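Local coordinates for oxaloacetate acetyl hydrolase (Cryphonectria parasitica, PDB 3LYE), which is a TIM-barrel protein of the phosphoenolpyruvate phosphomutase family, modelled with bound calcium ions and assembled from four copies of the chain, at residues 164-170 / 192-198; 121-125 / 145-149; 23-29 / 241-246; 39-43 / 284-288. One frame throughout, in Å; residues are numbered along the deposited sequence.

Contact 1: 164-170 / 192-198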
loop_
_atom_site.group_PDB
_atom_site.type_symbol
_atom_site.label_atom_id
_atom_site.label_comp_id
_atom_site.label_asym_id
_atom_site.label_seq_id
_atom_site.Cartn_x
_atom_site.Cartn_y
_atom_site.Cartn_z
ATOM N N VAL A 164 19.874 -8.217 13.637
ATOM C CA VAL A 164 20.701 -9.393 13.392
ATOM C C VAL A 164 20.704 -9.716 11.904
ATOM O O VAL A 164 19.673 -10.138 11.343
ATOM C CB VAL A 164 20.163 -10.565 14.212
ATOM C CG1 VAL A 164 20.902 -11.864 13.893
ATOM C CG2 VAL A 164 20.238 -10.224 15.693
ATOM N N LEU A 165 21.852 -9.497 11.268
ATOM C CA LEU A 165 21.992 -9.751 9.866
ATOM C C LEU A 165 22.522 -11.149 9.642
ATOM O O LEU A 165 23.605 -11.497 10.125
ATOM C CB LEU A 165 22.925 -8.720 9.213
ATOM C CG LEU A 165 23.053 -8.944 7.682
ATOM C CD1 LEU A 165 21.738 -8.565 6.940
ATOM C CD2 LEU A 165 24.226 -8.167 7.152
ATOM N N ILE A 166 21.752 -11.952 8.924
ATOM C CA ILE A 166 22.097 -13.311 8.591
ATOM C C ILE A 166 22.536 -13.352 7.155
ATOM O O ILE A 166 21.804 -12.958 6.237
ATOM C CB ILE A 166 20.884 -14.254 8.783
ATOM C CG1 ILE A 166 20.403 -14.243 10.232
ATOM C CG2 ILE A 166 21.207 -15.685 8.282
ATOM C CD1 ILE A 166 18.857 -14.194 10.355
ATOM N N ALA A 167 23.777 -13.799 6.954
ATOM C CA ALA A 167 24.353 -13.932 5.632
ATOM C C ALA A 167 24.028 -15.307 5.098
ATOM O O ALA A 167 24.518 -16.300 5.619
ATOM C CB ALA A 167 25.873 -13.733 5.662
ATOM N N ARG A 168 23.223 -15.350 4.053
ATOM C CA ARG A 168 22.833 -16.605 3.413
ATOM C C ARG A 168 23.589 -16.819 2.108
ATOM O O ARG A 168 23.770 -15.875 1.338
ATOM C CB ARG A 168 21.329 -16.572 3.077
ATOM C CG ARG A 168 20.871 -17.676 2.119
ATOM C CD ARG A 168 19.374 -17.705 2.011
ATOM N NE ARG A 168 18.974 -18.398 0.805
ATOM C CZ ARG A 168 17.729 -18.765 0.540
ATOM N NH1 ARG A 168 16.771 -18.555 1.427
ATOM N NH2 ARG A 168 17.442 -19.366 -0.602
ATOM N N THR A 169 24.028 -18.059 1.889
ATOM C CA THR A 169 24.696 -18.413 0.661
ATOM C C THR A 169 23.934 -19.593 0.069
ATOM O O THR A 169 23.646 -20.593 0.734
ATOM C CB THR A 169 26.210 -18.728 0.744
ATOM O OG1 THR A 169 26.678 -19.084 -0.564
ATOM C CG2 THR A 169 26.526 -19.830 1.669
ATOM N N ASP A 170 23.649 -19.435 -1.206
ATOM C CA ASP A 170 22.956 -20.419 -2.013
ATOM C C ASP A 170 23.954 -21.043 -2.992
ATOM O O ASP A 170 23.552 -21.661 -3.965
ATOM C CB ASP A 170 21.879 -19.714 -2.821
ATOM C CG ASP A 170 20.660 -19.411 -2.000
ATOM O OD1 ASP A 170 19.934 -20.367 -1.694
ATOM O OD2 ASP A 170 20.430 -18.238 -1.661
ATOM N N ALA A 192 28.414 -9.535 9.150
ATOM C CA ALA A 192 27.228 -10.330 9.331
ATOM C C ALA A 192 27.316 -10.992 10.710
ATOM O O ALA A 192 28.391 -11.386 11.182
ATOM C CB ALA A 192 27.072 -11.324 8.227
ATOM N N ASP A 193 26.154 -11.154 11.337
ATOM C CA ASP A 193 26.047 -11.726 12.656
ATOM C C ASP A 193 25.862 -13.228 12.761
ATOM O O ASP A 193 26.232 -13.825 13.766
ATOM C CB ASP A 193 24.845 -11.075 13.357
ATOM C CG ASP A 193 24.977 -9.570 13.469
ATOM O OD1 ASP A 193 24.207 -8.821 12.822
ATOM O OD2 ASP A 193 25.835 -9.123 14.263
ATOM N N VAL A 194 25.275 -13.810 11.725
ATOM C CA VAL A 194 24.982 -15.217 11.659
ATOM C C VAL A 194 25.112 -15.672 10.229
ATOM O O VAL A 194 24.858 -14.901 9.307
ATOM C CB VAL A 194 23.479 -15.434 12.070
ATOM C CG1 VAL A 194 23.060 -16.897 12.011
ATOM C CG2 VAL A 194 23.185 -14.818 13.453
ATOM N N GLY A 195 25.477 -16.929 10.022
ATOM C CA GLY A 195 25.587 -17.454 8.686
ATOM C C GLY A 195 24.502 -18.504 8.417
ATOM O O GLY A 195 23.981 -19.144 9.336
ATOM N N LEU A 196 24.121 -18.620 7.155
ATOM C CA LEU A 196 23.117 -19.576 6.709
ATOM C C LEU A 196 23.594 -20.207 5.403
ATOM O O LEU A 196 23.703 -19.546 4.378
ATOM C CB LEU A 196 21.756 -18.891 6.503
ATOM C CG LEU A 196 20.679 -19.600 5.666
ATOM C CD1 LEU A 196 20.500 -21.033 6.047
ATOM C CD2 LEU A 196 19.367 -18.804 5.783
ATOM N N LEU A 197 23.957 -21.485 5.486
ATOM C CA LEU A 197 24.381 -22.260 4.335
ATOM C C LEU A 197 23.049 -22.958 3.975
ATOM O O LEU A 197 22.578 -23.834 4.691
ATOM C CB LEU A 197 25.508 -23.223 4.700
ATOM C CG LEU A 197 26.274 -23.809 3.509
ATOM C CD1 LEU A 197 27.567 -24.465 3.941
ATOM C CD2 LEU A 197 25.412 -24.797 2.728
ATOM N N GLU A 198 22.458 -22.539 2.875
ATOM C CA GLU A 198 21.158 -23.078 2.407
ATOM C C GLU A 198 21.241 -24.372 1.653
ATOM O O GLU A 198 22.121 -24.596 0.844
ATOM C CB GLU A 198 20.517 -22.059 1.457
ATOM C CG GLU A 198 19.146 -22.397 0.852
ATOM C CD GLU A 198 18.033 -22.455 1.880
ATOM O OE1 GLU A 198 18.156 -21.795 2.933
ATOM O OE2 GLU A 198 17.034 -23.160 1.619
HETATM O O HOH W 1 16.613 -19.289 4.076
HETATM O O HOH W 2 23.957 -23.148 -0.462
#
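A beta-alpha-beta crossover of a TIM barrel brings its two strands side by side in parallel, as strands 164-169 and 194-197 do here, their axes 26° apart. Backbone bonds alternate in the parallel manner: Ala167 N to Val194 O (2.8 Å), Leu196 N to Ala167 O (2.8 Å), Thr169 N to Leu196 O (2.9 Å) and Glu198 N to Thr169 O (3.1 Å). At the start, Leu165 N donates to Asp193 OD1 (2.9 Å), an oxygen also bound by Lys156. Ile166 CG2 meets Leu196 CB at 3.7 Å on one face, and Ala167 CB meets Ala192 CB at 3.7 Å on the other. At the C-terminal ends Arg168 NE bridges to Asp170 OD2 (2.9 Å), while Glu198 OE1 lies a long 3.8 Å from Arg168 NH1; Asp170 also forms a salt bridge with Lys137, and Glu198 accepts a hydrogen bond from Asn221. Helices 142-158 and 177-189 pack on the Ala167 face, Leu219 of strand 219-223 touches Ile166, Val194 and Leu196, and strand 119-122 flanks 164-169 in the sheet.

Contact 2: 121-125 / 145-149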
loop_
_atom_site.group_PDB
_atom_site.type_symbol
_atom_site.label_atom_id
_atom_site.label_comp_id
_atom_site.label_asym_id
_atom_site.label_seq_id
_atom_site.Cartn_x
_atom_site.Cartn_y
_atom_site.Cartn_z
ATOM N N HIS A 121 17.679 -12.394 6.651
ATOM C CA HIS A 121 18.677 -13.108 5.851
ATOM C C HIS A 121 18.755 -12.492 4.457
ATOM O O HIS A 121 17.744 -12.210 3.796
ATOM C CB HIS A 121 18.529 -14.624 5.874
ATOM C CG HIS A 121 17.248 -15.191 5.344
ATOM N ND1 HIS A 121 16.985 -15.347 4.001
ATOM C CD2 HIS A 121 16.223 -15.785 6.000
ATOM C CE1 HIS A 121 15.832 -15.988 3.862
ATOM N NE2 HIS A 121 15.335 -16.239 5.056
ATOM N N LEU A 122 20.007 -12.322 4.027
ATOM C CA LEU A 122 20.403 -11.683 2.759
ATOM C C LEU A 122 21.296 -12.654 2.025
ATOM O O LEU A 122 22.310 -13.067 2.559
ATOM C CB LEU A 122 21.127 -10.384 3.142
ATOM C CG LEU A 122 21.765 -9.566 2.036
ATOM C CD1 LEU A 122 20.777 -9.229 0.949
ATOM C CD2 LEU A 122 22.336 -8.276 2.649
ATOM N N GLU A 123 20.916 -12.986 0.802
ATOM C CA GLU A 123 21.587 -13.975 -0.002
ATOM C C GLU A 123 22.383 -13.512 -1.175
ATOM O O GLU A 123 22.421 -12.329 -1.505
ATOM C CB GLU A 123 20.507 -14.993 -0.453
ATOM C CG GLU A 123 19.593 -14.452 -1.540
ATOM C CD GLU A 123 18.186 -15.048 -1.542
ATOM O OE1 GLU A 123 17.560 -15.063 -2.615
ATOM O OE2 GLU A 123 17.685 -15.443 -0.480
ATOM N N ASP A 124 23.075 -14.494 -1.756
ATOM C CA ASP A 124 23.937 -14.295 -2.906
ATOM C C ASP A 124 23.329 -14.682 -4.239
ATOM O O ASP A 124 24.045 -14.751 -5.221
ATOM C CB ASP A 124 25.306 -14.964 -2.680
ATOM C CG ASP A 124 25.219 -16.457 -2.429
ATOM O OD1 ASP A 124 26.303 -17.065 -2.365
ATOM O OD2 ASP A 124 24.099 -16.981 -2.225
ATOM N N GLN A 125 22.022 -14.916 -4.305
ATOM C CA GLN A 125 21.421 -15.274 -5.595
ATOM C C GLN A 125 21.301 -14.099 -6.550
ATOM O O GLN A 125 21.378 -12.942 -6.149
ATOM C CB GLN A 125 19.991 -15.745 -5.401
ATOM C CG GLN A 125 19.866 -16.998 -4.698
ATOM C CD GLN A 125 18.476 -17.597 -4.883
ATOM O OE1 GLN A 125 17.993 -17.775 -5.989
ATOM N NE2 GLN A 125 17.849 -17.903 -3.796
ATOM N N TYR A 145 28.428 -10.241 -3.865
ATOM C CA TYR A 145 27.680 -10.594 -2.677
ATOM C C TYR A 145 28.114 -9.737 -1.488
ATOM O O TYR A 145 27.288 -9.257 -0.722
ATOM C CB TYR A 145 27.903 -12.046 -2.348
ATOM C CG TYR A 145 27.357 -12.532 -1.051
ATOM C CD1 TYR A 145 26.014 -12.352 -0.730
ATOM C CD2 TYR A 145 28.146 -13.259 -0.172
ATOM C CE1 TYR A 145 25.497 -12.860 0.440
ATOM C CE2 TYR A 145 27.623 -13.787 0.982
ATOM C CZ TYR A 145 26.306 -13.586 1.287
ATOM O OH TYR A 145 25.822 -14.135 2.437
ATOM N N LEU A 146 29.413 -9.521 -1.349
ATOM C CA LEU A 146 29.941 -8.722 -0.251
ATOM C C LEU A 146 29.485 -7.274 -0.348
ATOM O O LEU A 146 29.376 -6.623 0.687
ATOM C CB LEU A 146 31.435 -8.875 -0.097
ATOM C CG LEU A 146 31.868 -10.293 0.210
ATOM C CD1 LEU A 146 33.390 -10.391 0.166
ATOM C CD2 LEU A 146 31.329 -10.751 1.533
ATOM N N VAL A 147 29.214 -6.779 -1.553
ATOM C CA VAL A 147 28.689 -5.422 -1.728
ATOM C C VAL A 147 27.325 -5.391 -0.982
ATOM O O VAL A 147 27.004 -4.426 -0.288
ATOM C CB VAL A 147 28.500 -5.060 -3.220
ATOM C CG1 VAL A 147 27.663 -3.811 -3.356
ATOM C CG2 VAL A 147 29.837 -4.844 -3.866
ATOM N N ARG A 148 26.513 -6.435 -1.155
ATOM C CA ARG A 148 25.216 -6.494 -0.478
ATOM C C ARG A 148 25.403 -6.549 1.036
ATOM O O ARG A 148 24.772 -5.780 1.790
ATOM C CB ARG A 148 24.364 -7.699 -1.008
ATOM C CG ARG A 148 24.321 -7.643 -2.581
ATOM C CD ARG A 148 23.170 -8.001 -3.500
ATOM N NE ARG A 148 23.089 -9.390 -3.623
ATOM C CZ ARG A 148 22.588 -10.209 -4.577
ATOM N NH1 ARG A 148 22.311 -9.942 -5.882
ATOM N NH2 ARG A 148 22.536 -11.447 -4.171
ATOM N N ILE A 149 26.291 -7.415 1.510
ATOM C CA ILE A 149 26.493 -7.536 2.937
ATOM C C ILE A 149 26.994 -6.203 3.519
ATOM O O ILE A 149 26.505 -5.741 4.545
ATOM C CB ILE A 149 27.458 -8.678 3.277
ATOM C CG1 ILE A 149 26.923 -10.036 2.784
ATOM C CG2 ILE A 149 27.711 -8.728 4.757
ATOM C CD1 ILE A 149 25.632 -10.456 3.418
#
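Hydrogen bonding here falls to a single side chain. Arg148 reaches from helix 142-158 to the backbone of Glu123 and Gln125, where its NH2 donates to Glu123 O (2.8 Å) and to Gln125 O (2.7 Å); a weak third bond runs from Arg148 NH1 to Gln125 O at 3.2 Å. Both carbonyls lie near the guanidinium plane, so one flat group serves the two together. The aromatic contribution comes from Tyr145, whose ring face receives Asp124 CB in a CH-pi contact, 3.7 Å from the ring centroid. The Asp124 carboxylate turns to other partners: its OD1 accepts from Thr169 OG1 on the next strand and forms a salt bridge with Arg183. This is the strand-to-helix half of a beta-alpha unit in a TIM barrel, and the chain leaves the strand at its C-terminal end, the end where barrels of this kind generally carry their active sites. The Glu123 side chain is about 4 Å, nearest atoms, from a bound calcium ion. Apolar packing lies deeper along the strand: Leu122 CD2 is 4.0 Å from Ile149 CD1. The same methyl also sits 3.6 Å from the backbone Arg148 O, which tucks the leucine beneath the helix, with Val105 of helix 102-114 also touching it.

Contact 3: 23-29 / 241-246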
loop_
_atom_site.group_PDB
_atom_site.type_symbol
_atom_site.label_atom_id
_atom_site.label_comp_id
_atom_site.label_asym_id
_atom_site.label_seq_id
_atom_site.Cartn_x
_atom_site.Cartn_y
_atom_site.Cartn_z
ATOM N N THR A 23 22.717 -16.509 25.538
ATOM C CA THR A 23 22.217 -17.850 25.797
ATOM C C THR A 23 22.834 -18.794 24.771
ATOM O O THR A 23 23.416 -18.355 23.780
ATOM C CB THR A 23 20.658 -17.975 25.744
ATOM O OG1 THR A 23 20.193 -18.193 24.398
ATOM C CG2 THR A 23 19.973 -16.758 26.342
ATOM N N ASP A 24 22.741 -20.095 25.042
ATOM C CA ASP A 24 23.261 -21.104 24.122
ATOM C C ASP A 24 22.080 -21.904 23.552
ATOM O O ASP A 24 22.249 -22.971 22.956
ATOM C CB ASP A 24 24.223 -22.017 24.851
ATOM C CG ASP A 24 25.368 -21.259 25.407
ATOM O OD1 ASP A 24 25.980 -20.492 24.631
ATOM O OD2 ASP A 24 25.642 -21.412 26.617
ATOM N N GLU A 25 20.883 -21.366 23.695
ATOM C CA GLU A 25 19.744 -22.099 23.192
ATOM C C GLU A 25 19.577 -22.043 21.699
ATOM O O GLU A 25 20.120 -21.182 21.024
ATOM C CB GLU A 25 18.421 -21.674 23.865
ATOM C CG GLU A 25 18.201 -20.198 24.187
ATOM C CD GLU A 25 16.973 -19.991 25.076
ATOM O OE1 GLU A 25 17.089 -19.315 26.128
ATOM O OE2 GLU A 25 15.892 -20.515 24.728
ATOM N N LEU A 26 18.916 -23.069 21.186
ATOM C CA LEU A 26 18.623 -23.142 19.751
ATOM C C LEU A 26 17.333 -22.332 19.659
ATOM O O LEU A 26 16.324 -22.700 20.239
ATOM C CB LEU A 26 18.388 -24.576 19.269
ATOM C CG LEU A 26 17.926 -24.632 17.807
ATOM C CD1 LEU A 26 18.967 -24.007 16.903
ATOM C CD2 LEU A 26 17.622 -26.032 17.389
ATOM N N ILE A 27 17.361 -21.250 18.898
ATOM C CA ILE A 27 16.191 -20.368 18.746
ATOM C C ILE A 27 15.325 -20.935 17.625
ATOM O O ILE A 27 15.718 -20.870 16.468
ATOM C CB ILE A 27 16.658 -18.921 18.517
ATOM C CG1 ILE A 27 17.578 -18.437 19.651
ATOM C CG2 ILE A 27 15.464 -17.980 18.379
ATOM C CD1 ILE A 27 18.445 -17.256 19.246
ATOM N N VAL A 28 14.155 -21.475 17.984
ATOM C CA VAL A 28 13.236 -22.115 17.064
ATOM C C VAL A 28 12.230 -21.097 16.560
ATOM O O VAL A 28 11.451 -20.539 17.318
ATOM C CB VAL A 28 12.565 -23.301 17.790
ATOM C CG1 VAL A 28 11.425 -23.879 16.998
ATOM C CG2 VAL A 28 13.603 -24.372 18.154
ATOM N N CYS A 29 12.213 -20.928 15.244
ATOM C CA CYS A 29 11.348 -19.956 14.597
ATOM C C CYS A 29 10.458 -20.538 13.544
ATOM O O CYS A 29 10.912 -20.824 12.446
ATOM C CB CYS A 29 12.243 -18.898 13.917
ATOM S SG CYS A 29 13.539 -18.151 14.935
ATOM N N PHE A 241 23.887 -25.597 15.911
ATOM C CA PHE A 241 23.217 -24.466 15.288
ATOM C C PHE A 241 22.642 -23.575 16.385
ATOM O O PHE A 241 22.295 -24.061 17.454
ATOM C CB PHE A 241 22.091 -24.960 14.360
ATOM C CG PHE A 241 22.580 -25.491 13.033
ATOM C CD1 PHE A 241 22.931 -24.622 12.019
ATOM C CD2 PHE A 241 22.680 -26.850 12.806
ATOM C CE1 PHE A 241 23.410 -25.085 10.826
ATOM C CE2 PHE A 241 23.132 -27.330 11.594
ATOM C CZ PHE A 241 23.494 -26.451 10.608
ATOM N N ARG A 242 22.518 -22.273 16.122
ATOM C CA ARG A 242 21.962 -21.349 17.116
ATOM C C ARG A 242 20.544 -20.904 16.780
ATOM O O ARG A 242 19.838 -20.463 17.660
ATOM C CB ARG A 242 22.861 -20.136 17.336
ATOM C CG ARG A 242 24.153 -20.510 18.052
ATOM C CD ARG A 242 23.949 -21.197 19.433
ATOM N NE ARG A 242 22.894 -20.579 20.192
ATOM C CZ ARG A 242 22.898 -19.339 20.668
ATOM N NH1 ARG A 242 23.985 -18.579 20.535
ATOM N NH2 ARG A 242 21.797 -18.855 21.264
ATOM N N ILE A 243 20.179 -20.952 15.507
ATOM C CA ILE A 243 18.828 -20.585 15.100
ATOM C C ILE A 243 18.360 -21.636 14.100
ATOM O O ILE A 243 19.162 -22.132 13.318
ATOM C CB ILE A 243 18.736 -19.192 14.423
ATOM C CG1 ILE A 243 19.398 -18.128 15.309
ATOM C CG2 ILE A 243 17.274 -18.831 14.053
ATOM C CD1 ILE A 243 19.493 -16.737 14.648
ATOM N N MET A 244 17.065 -21.969 14.117
ATOM C CA MET A 244 16.516 -22.932 13.171
ATOM C C MET A 244 15.166 -22.342 12.760
ATOM O O MET A 244 14.315 -22.062 13.601
ATOM C CB MET A 244 16.334 -24.307 13.785
ATOM C CG MET A 244 15.882 -25.356 12.819
ATOM S SD MET A 244 15.996 -26.964 13.617
ATOM C CE MET A 244 15.460 -28.077 12.319
ATOM N N ILE A 245 15.007 -22.126 11.466
ATOM C CA ILE A 245 13.785 -21.559 10.911
ATOM C C ILE A 245 13.070 -22.652 10.158
ATOM O O ILE A 245 13.695 -23.545 9.596
ATOM C CB ILE A 245 14.041 -20.297 10.079
ATOM C CG1 ILE A 245 14.801 -20.607 8.789
ATOM C CG2 ILE A 245 14.790 -19.263 10.941
ATOM C CD1 ILE A 245 15.118 -19.373 7.995
ATOM N N PHE A 246 11.747 -22.566 10.142
ATOM C CA PHE A 246 10.939 -23.573 9.506
ATOM C C PHE A 246 10.085 -23.060 8.347
ATOM O O PHE A 246 8.928 -22.661 8.536
ATOM C CB PHE A 246 10.096 -24.224 10.610
ATOM C CG PHE A 246 10.901 -25.045 11.562
ATOM C CD1 PHE A 246 11.033 -26.405 11.391
ATOM C CD2 PHE A 246 11.540 -24.450 12.624
ATOM C CE1 PHE A 246 11.800 -27.146 12.264
ATOM C CE2 PHE A 246 12.333 -25.195 13.478
ATOM C CZ PHE A 246 12.455 -26.547 13.308
#
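Closing a barrel means pairing its first strand with its last, and 23-29 with 241-246 does so in parallel. Phe241 starts the run, its carbonyl O 3.4 Å from Leu26 CD1. Arg242 follows: its CA-to-CB bond points away, yet its three m rotamers curl the chain back until NE and NH2 both donate to Glu25 O (3.0 and 2.9 Å), while its NH1 and NH2 also reach Leu20 O and Leu19 O. Arg242 O accepts from Ile27 N at 2.9 Å. Ile243 CG2 packs on Cys29 SG (3.9 Å). Next, Met244 N donates to Ile27 O and Met244 O accepts from Cys29 N, each at 2.9 Å. Ile245 CG2 rests 3.9 Å from Cys29 CB, and Phe246 N gives the last bond between these segments, to Cys29 O (3.0 Å), its ring also packing on Leu265 of the third subunit. Regular backbone bonding lined by apolar side chains thus forms the seam, and the one cation in it, Arg242, is paired with backbone carbonyls and not with an acid.

Contact 4: 39-43 / 284-288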
loop_
_atom_site.group_PDB
_atom_site.type_symbol
_atom_site.label_atom_id
_atom_site.label_comp_id
_atom_site.label_asym_id
_atom_site.label_seq_id
_atom_site.Cartn_x
_atom_site.Cartn_y
_atom_site.Cartn_z
ATOM N N ARG A 39 -0.286 -14.967 14.560
ATOM C CA ARG A 39 -1.028 -14.937 15.824
ATOM C C ARG A 39 -1.089 -16.332 16.456
ATOM O O ARG A 39 -1.077 -16.462 17.671
ATOM C CB ARG A 39 -2.443 -14.413 15.585
ATOM C CG ARG A 39 -2.543 -12.910 15.390
ATOM C CD ARG A 39 -2.258 -12.120 16.654
ATOM N NE ARG A 39 -2.753 -10.762 16.488
ATOM C CZ ARG A 39 -2.708 -9.830 17.427
ATOM N NH1 ARG A 39 -3.209 -8.643 17.159
ATOM N NH2 ARG A 39 -2.162 -10.091 18.607
ATOM N N THR A 40 -1.152 -17.359 15.621
ATOM C CA THR A 40 -1.216 -18.726 16.144
ATOM C C THR A 40 0.125 -19.096 16.799
ATOM O O THR A 40 0.181 -19.676 17.883
ATOM C CB THR A 40 -1.619 -19.741 15.088
ATOM O OG1 THR A 40 -2.873 -19.360 14.518
ATOM C CG2 THR A 40 -1.830 -21.110 15.667
ATOM N N ALA A 41 1.224 -18.767 16.142
ATOM C CA ALA A 41 2.545 -19.028 16.710
ATOM C C ALA A 41 2.699 -18.281 18.037
ATOM O O ALA A 41 3.297 -18.780 18.981
ATOM C CB ALA A 41 3.616 -18.631 15.741
ATOM N N MET A 42 2.151 -17.068 18.106
ATOM C CA MET A 42 2.200 -16.251 19.325
ATOM C C MET A 42 1.375 -16.899 20.436
ATOM O O MET A 42 1.834 -16.990 21.566
ATOM C CB MET A 42 1.695 -14.832 19.059
ATOM C CG MET A 42 2.603 -14.051 18.136
ATOM S SD MET A 42 1.853 -12.586 17.359
ATOM C CE MET A 42 1.717 -11.477 18.728
ATOM N N GLU A 43 0.183 -17.372 20.098
ATOM C CA GLU A 43 -0.707 -18.025 21.048
ATOM C C GLU A 43 0.006 -19.216 21.697
ATOM O O GLU A 43 -0.134 -19.467 22.900
ATOM C CB GLU A 43 -1.929 -18.620 20.292
ATOM C CG GLU A 43 -2.863 -19.518 21.098
ATOM C CD GLU A 43 -3.938 -20.250 20.276
ATOM O OE1 GLU A 43 -4.772 -20.950 20.910
ATOM O OE2 GLU A 43 -3.988 -20.151 19.045
ATOM N N GLU A 284 -10.295 -14.028 19.074
ATOM C CA GLU A 284 -9.463 -14.034 20.264
ATOM C C GLU A 284 -7.992 -14.307 19.881
ATOM O O GLU A 284 -7.080 -13.681 20.397
ATOM C CB GLU A 284 -9.985 -15.061 21.281
ATOM C CG GLU A 284 -11.320 -14.674 21.907
ATOM C CD GLU A 284 -11.984 -15.786 22.697
ATOM O OE1 GLU A 284 -12.865 -15.446 23.520
ATOM O OE2 GLU A 284 -11.664 -16.981 22.469
ATOM N N VAL A 285 -7.781 -15.241 18.962
ATOM C CA VAL A 285 -6.419 -15.549 18.539
ATOM C C VAL A 285 -5.841 -14.294 17.886
ATOM O O VAL A 285 -4.685 -13.948 18.073
ATOM C CB VAL A 285 -6.423 -16.728 17.529
ATOM C CG1 VAL A 285 -5.104 -16.838 16.739
ATOM C CG2 VAL A 285 -6.805 -18.045 18.229
ATOM N N CYS A 286 -6.683 -13.560 17.181
ATOM C CA CYS A 286 -6.275 -12.358 16.481
ATOM C C CYS A 286 -6.369 -11.042 17.244
ATOM O O CYS A 286 -6.564 -9.994 16.630
ATOM C CB CYS A 286 -6.950 -12.289 15.101
ATOM S SG CYS A 286 -6.456 -13.614 13.974
ATOM N N GLY A 287 -6.249 -11.078 18.555
ATOM C CA GLY A 287 -6.239 -9.850 19.326
ATOM C C GLY A 287 -7.495 -9.210 19.822
ATOM O O GLY A 287 -7.494 -8.025 20.167
ATOM N N LEU A 288 -8.544 -10.004 19.974
ATOM C CA LEU A 288 -9.797 -9.425 20.448
ATOM C C LEU A 288 -9.668 -8.851 21.831
ATOM O O LEU A 288 -10.180 -7.773 22.095
ATOM C CB LEU A 288 -10.891 -10.492 20.433
ATOM C CG LEU A 288 -12.254 -10.008 20.947
ATOM C CD1 LEU A 288 -12.811 -8.930 20.060
ATOM C CD2 LEU A 288 -13.210 -11.209 20.994
HETATM O O HOH W 3 -2.518 -15.009 19.375
#
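No direct hydrogen bond joins these two segments; a water takes its place, donating to Arg39 O and to Val285 O at 2.7 Å each. Two carbonyls cannot bond to one another, so a molecule with two protons is the natural bridge, and Arg39 O still accepts its helical bond from Glu43 N (2.9 Å). Around the water the contact is made by packing. Arg39 CB lies 3.8 Å from Val285 CG1, and Arg39 CD sits 3.4 Å from Val285 O. Farther out, the guanidinium turns one face to the backbone, with Cys286 O 3.7 Å from Arg39 NH1. The second segment is the end of helix 279-285, which stops in a Schellman motif whose C-prime residue, Gly287, has positive phi and is also the N-cap of helix 288-297. Glycine is required by those backbone angles alone, and a CB there would in addition collide with Arg39 NH1. Helix 35-43, the first helix of the barrel to follow a strand, thus packs on the C-terminal helical region of its own chain. The third subunit covers this contact: Arg39 NE donates to Gly62 O of that subunit, Tyr255 of that subunit packs on Thr40 and Val285, and Glu43, whose OE2 touches Val285 CG2 at 3.6 Å, pairs with Arg259 and bonds to Tyr255 of the same neighbour, consistent with the helix swapping known in this superfamily.

From the N terminus, contact 3 opens first at 23-29 and contact 4 opens soon after at 39-43, on the helix following the same strand. Two short loops then close in series: contact 2 at 145-149, setting a helix on the barrel, and contact 1 at 192-198, bringing in the next strand. They adjoin directly, Asp124 of contact 2 bonding to Thr169 and Asp170 of contact 1. Both lie within the span of contact 3, which shuts at 241-246 and joins first strand to last. Contact 4 closes last, at 284-288, so it crosses contact 3 while also enclosing contacts 1 and 2; it ties the C-terminal helices to the barrel on the opposite side of the chain's centre from those two.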